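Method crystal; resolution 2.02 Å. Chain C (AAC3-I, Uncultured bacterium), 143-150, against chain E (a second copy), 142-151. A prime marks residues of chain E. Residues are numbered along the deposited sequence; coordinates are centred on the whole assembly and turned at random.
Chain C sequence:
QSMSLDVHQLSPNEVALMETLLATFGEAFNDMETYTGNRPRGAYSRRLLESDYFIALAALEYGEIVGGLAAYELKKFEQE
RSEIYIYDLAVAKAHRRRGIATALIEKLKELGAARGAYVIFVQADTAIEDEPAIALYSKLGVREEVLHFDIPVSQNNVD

Chain C, residues 143-150: REEVLHFD
Chain E 142-151: VREEVLHFDI

The most unusual feature of this contact is its acidic cluster. Glu144 OE2 lies 3.2 Å from Asp150′ OD2, a separation at which two carboxylates would ordinarily repel, and the same Glu144 OE2 accepts a weak hydrogen bond from His148′ ND1 (2.9 Å, angle at the hydrogen 122°). An imidazole N-H thus sits beside the crowded carboxylates, but the bond it makes is bent. Glu144 reaches this position with chi1 p (57°) and chi2 t (179°), while His148′ is t at chi1 with chi2 -100° and Asp150′ is m at chi1. The copy-related site is built differently: Glu144′ has chi1 -138°, between wells, and His148 (chi1 t, chi2 89°) instead makes a weak bond within its own strand, from NE2 to Asp150 OD1 at 2.6 Å.

The framework beneath is an antiparallel pairing of two strands from two copies of one protein. Their axes approach to 4.7 Å and their N-to-C directions differ by 142°. The register centres on Val146 facing Val146′, and paired residue numbers sum to 292: Arg143 with Phe149′, Glu144 with His148′, Glu145 with Leu147′, and the reciprocal pairs. All residues are extended, with phi from -145 to -75° and psi from 102 to 173°; the two valines have the largest psi, 173 and 172°.

Hydrogen-bonded and non-hydrogen-bonded pairs alternate. Glu144 N to His148′ O and His148′ N to Glu144 O are both 2.9 Å at 159°; at the other end, His148 N to Glu144′ O is 2.9 Å and Glu144′ N to His148 O is 2.8 Å. The central ring is slacker: Val146 N to Val146′ O and Val146′ N to Val146 O are weak bonds of 3.4 Å. Just outside the two end rings, Arg143 CA to His148′ O (3.5 Å) and Arg143′ CA to His148 O (3.6 Å) are CA-H...O contacts.

The valines share one sheet face with Glu144, His148 and their mates. Both are m, and Val146 CG2 meets Val146′ CG2 at 3.7 Å; branched at CB, compact and apolar, they suit this buried centre.

The face carrying Arg143, Glu145, Leu147 and Phe149 with their mates relies on aliphatic packing. Both leucines are m,t: Leu147′ CD2 touches Glu145 CG at 3.5 Å, and Leu147 CD2 touches Glu145′ CG at 3.7 Å. Glu145 chi1 is -67° (m) and Glu145′ chi1 -147°, between wells; their exposed carboxylates remain 4.4 Å apart, Glu145 OE1 to Glu145′ OE2. Each arginine starts t,t beside its partner phenylalanine (m, chi2 -93°), but chi3 is 41° (p) in Arg143 and -44° (m) in Arg143′. Arg143 CB is 3.5 Å from Phe149′ CE1, with Phe149′ CZ over one face of the Arg143 guanidinium; Arg143′ CG is 3.5 Å from Phe149 CE1. Leu147′ and both phenylalanines are buried, and their apolar side chains suit a face where arginine and glutamate methylenes pack against them. Altogether 885 Å² is buried.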

# COMPACT_ATOMS: atom_id res chain seq x y z
N ARG C 143 16.14 -5.88 4.86
CA ARG C 143 15.93 -4.51 5.31
C ARG C 143 16.53 -3.48 4.37
O ARG C 143 17.66 -3.63 3.89
CB ARG C 143 16.51 -4.32 6.72
CG ARG C 143 17.01 -2.92 7.02
CD ARG C 143 17.04 -2.63 8.52
NE ARG C 143 17.53 -3.77 9.29
CZ ARG C 143 17.67 -3.76 10.61
NH1 ARG C 143 17.36 -2.67 11.31
NH2 ARG C 143 18.11 -4.84 11.24
N GLU C 144 15.77 -2.42 4.10
CA GLU C 144 16.29 -1.27 3.38
C GLU C 144 15.70 0.00 3.96
O GLU C 144 14.52 0.05 4.29
CB GLU C 144 16.01 -1.38 1.88
CG GLU C 144 14.55 -1.54 1.51
CD GLU C 144 14.35 -1.62 0.01
OE1 GLU C 144 15.32 -1.39 -0.74
OE2 GLU C 144 13.22 -1.93 -0.43
N GLU C 145 16.53 1.03 4.10
CA GLU C 145 16.12 2.29 4.71
C GLU C 145 15.56 3.25 3.67
O GLU C 145 16.26 3.66 2.74
CB GLU C 145 17.30 2.93 5.44
CG GLU C 145 17.76 2.13 6.65
CD GLU C 145 19.20 2.38 7.02
OE1 GLU C 145 19.70 3.50 6.76
OE2 GLU C 145 19.84 1.45 7.57
N VAL C 146 14.29 3.60 3.83
CA VAL C 146 13.61 4.49 2.89
C VAL C 146 13.02 5.70 3.61
O VAL C 146 13.02 5.76 4.84
CB VAL C 146 12.49 3.76 2.13
CG1 VAL C 146 13.04 2.56 1.38
CG2 VAL C 146 11.40 3.32 3.10
N LEU C 147 12.51 6.65 2.84
CA LEU C 147 11.88 7.83 3.39
C LEU C 147 10.37 7.81 3.17
O LEU C 147 9.90 7.48 2.09
CB LEU C 147 12.48 9.09 2.77
CG LEU C 147 13.96 9.33 3.09
CD1 LEU C 147 14.45 10.57 2.37
CD2 LEU C 147 14.16 9.46 4.59
N HIS C 148 9.60 8.12 4.20
CA HIS C 148 8.15 8.12 4.14
C HIS C 148 7.59 9.52 4.32
O HIS C 148 8.00 10.23 5.18
CB HIS C 148 7.62 7.19 5.20
CG HIS C 148 6.13 7.09 5.22
ND1 HIS C 148 5.45 6.17 4.46
CD2 HIS C 148 5.20 7.77 5.90
CE1 HIS C 148 4.16 6.30 4.67
NE2 HIS C 148 3.98 7.27 5.54
N PHE C 149 6.64 9.91 3.48
CA PHE C 149 6.06 11.25 3.49
C PHE C 149 4.54 11.19 3.56
O PHE C 149 3.91 10.49 2.77
CB PHE C 149 6.48 12.04 2.25
CG PHE C 149 7.96 12.19 2.10
CD1 PHE C 149 8.61 13.31 2.60
CD2 PHE C 149 8.71 11.23 1.45
CE1 PHE C 149 9.97 13.46 2.46
CE2 PHE C 149 10.07 11.37 1.30
CZ PHE C 149 10.71 12.49 1.81
N ASP C 150 3.95 11.91 4.51
CA ASP C 150 2.49 11.99 4.63
C ASP C 150 1.96 13.30 4.08
O ASP C 150 2.04 14.34 4.74
CB ASP C 150 2.06 11.82 6.09
CG ASP C 150 2.09 10.37 6.53
OD1 ASP C 150 2.79 9.56 5.89
OD2 ASP C 150 1.41 10.04 7.53
N VAL E 142 5.25 16.02 5.78
CA VAL E 142 6.36 15.97 6.71
C VAL E 142 7.04 14.62 6.63
O VAL E 142 6.37 13.58 6.60
CB VAL E 142 5.90 16.21 8.16
CG1 VAL E 142 5.11 17.51 8.26
CG2 VAL E 142 5.06 15.03 8.65
N ARG E 143 8.36 14.63 6.57
CA ARG E 143 9.08 13.37 6.44
C ARG E 143 9.15 12.53 7.72
O ARG E 143 9.11 13.05 8.83
CB ARG E 143 10.50 13.67 5.96
CG ARG E 143 11.33 12.46 5.58
CD ARG E 143 12.78 12.85 5.41
NE ARG E 143 12.92 14.09 4.66
CZ ARG E 143 14.08 14.70 4.43
NH1 ARG E 143 14.11 15.83 3.74
NH2 ARG E 143 15.21 14.17 4.89
N GLU E 144 9.26 11.22 7.53
CA GLU E 144 9.55 10.29 8.61
C GLU E 144 10.42 9.17 8.06
O GLU E 144 10.12 8.61 7.00
CB GLU E 144 8.26 9.72 9.21
CG GLU E 144 8.27 9.64 10.73
CD GLU E 144 7.28 8.62 11.27
OE1 GLU E 144 7.26 7.48 10.75
OE2 GLU E 144 6.53 8.95 12.21
N GLU E 145 11.51 8.85 8.75
CA GLU E 145 12.39 7.78 8.27
C GLU E 145 11.94 6.43 8.81
O GLU E 145 11.86 6.23 10.02
CB GLU E 145 13.84 8.05 8.66
CG GLU E 145 14.84 7.52 7.64
CD GLU E 145 16.20 7.22 8.23
OE1 GLU E 145 16.32 7.24 9.47
OE2 GLU E 145 17.15 6.98 7.45
N VAL E 146 11.64 5.51 7.90
CA VAL E 146 11.15 4.19 8.28
C VAL E 146 12.03 3.08 7.70
O VAL E 146 12.93 3.33 6.90
CB VAL E 146 9.70 3.97 7.80
CG1 VAL E 146 8.80 5.08 8.31
CG2 VAL E 146 9.64 3.88 6.28
N LEU E 147 11.74 1.85 8.13
CA LEU E 147 12.42 0.68 7.60
C LEU E 147 11.50 -0.11 6.67
O LEU E 147 10.34 -0.35 6.99
CB LEU E 147 12.90 -0.22 8.74
CG LEU E 147 14.11 0.29 9.52
CD1 LEU E 147 14.55 -0.74 10.55
CD2 LEU E 147 15.24 0.60 8.56
N HIS E 148 12.00 -0.53 5.54
CA HIS E 148 11.25 -1.29 4.59
C HIS E 148 11.75 -2.71 4.53
O HIS E 148 12.92 -2.92 4.45
CB HIS E 148 11.36 -0.64 3.23
CG HIS E 148 10.48 -1.24 2.20
ND1 HIS E 148 10.93 -2.15 1.28
CD2 HIS E 148 9.18 -1.04 1.91
CE1 HIS E 148 9.95 -2.49 0.48
NE2 HIS E 148 8.88 -1.84 0.84
N PHE E 149 10.87 -3.68 4.57
CA PHE E 149 11.25 -5.09 4.54
C PHE E 149 10.56 -5.85 3.41
O PHE E 149 9.35 -5.78 3.26
CB PHE E 149 10.93 -5.76 5.88
CG PHE E 149 11.78 -5.29 7.02
CD1 PHE E 149 12.95 -5.96 7.35
CD2 PHE E 149 11.42 -4.18 7.77
CE1 PHE E 149 13.74 -5.54 8.40
CE2 PHE E 149 12.21 -3.75 8.82
CZ PHE E 149 13.37 -4.43 9.13
N ASP E 150 11.35 -6.58 2.63
CA ASP E 150 10.80 -7.42 1.57
C ASP E 150 10.87 -8.89 1.98
O ASP E 150 11.94 -9.47 2.04
CB ASP E 150 11.54 -7.20 0.25
CG ASP E 150 11.36 -5.79 -0.28
OD1 ASP E 150 10.20 -5.41 -0.58
OD2 ASP E 150 12.36 -5.06 -0.42
N ILE E 151 9.71 -9.47 2.25
CA ILE E 151 9.62 -10.86 2.67
C ILE E 151 9.18 -11.77 1.52
O ILE E 151 8.09 -11.62 0.98
CB ILE E 151 8.65 -11.03 3.86
CG1 ILE E 151 8.99 -10.03 4.97
CG2 ILE E 151 8.69 -12.45 4.38
CD1 ILE E 151 8.01 -10.04 6.13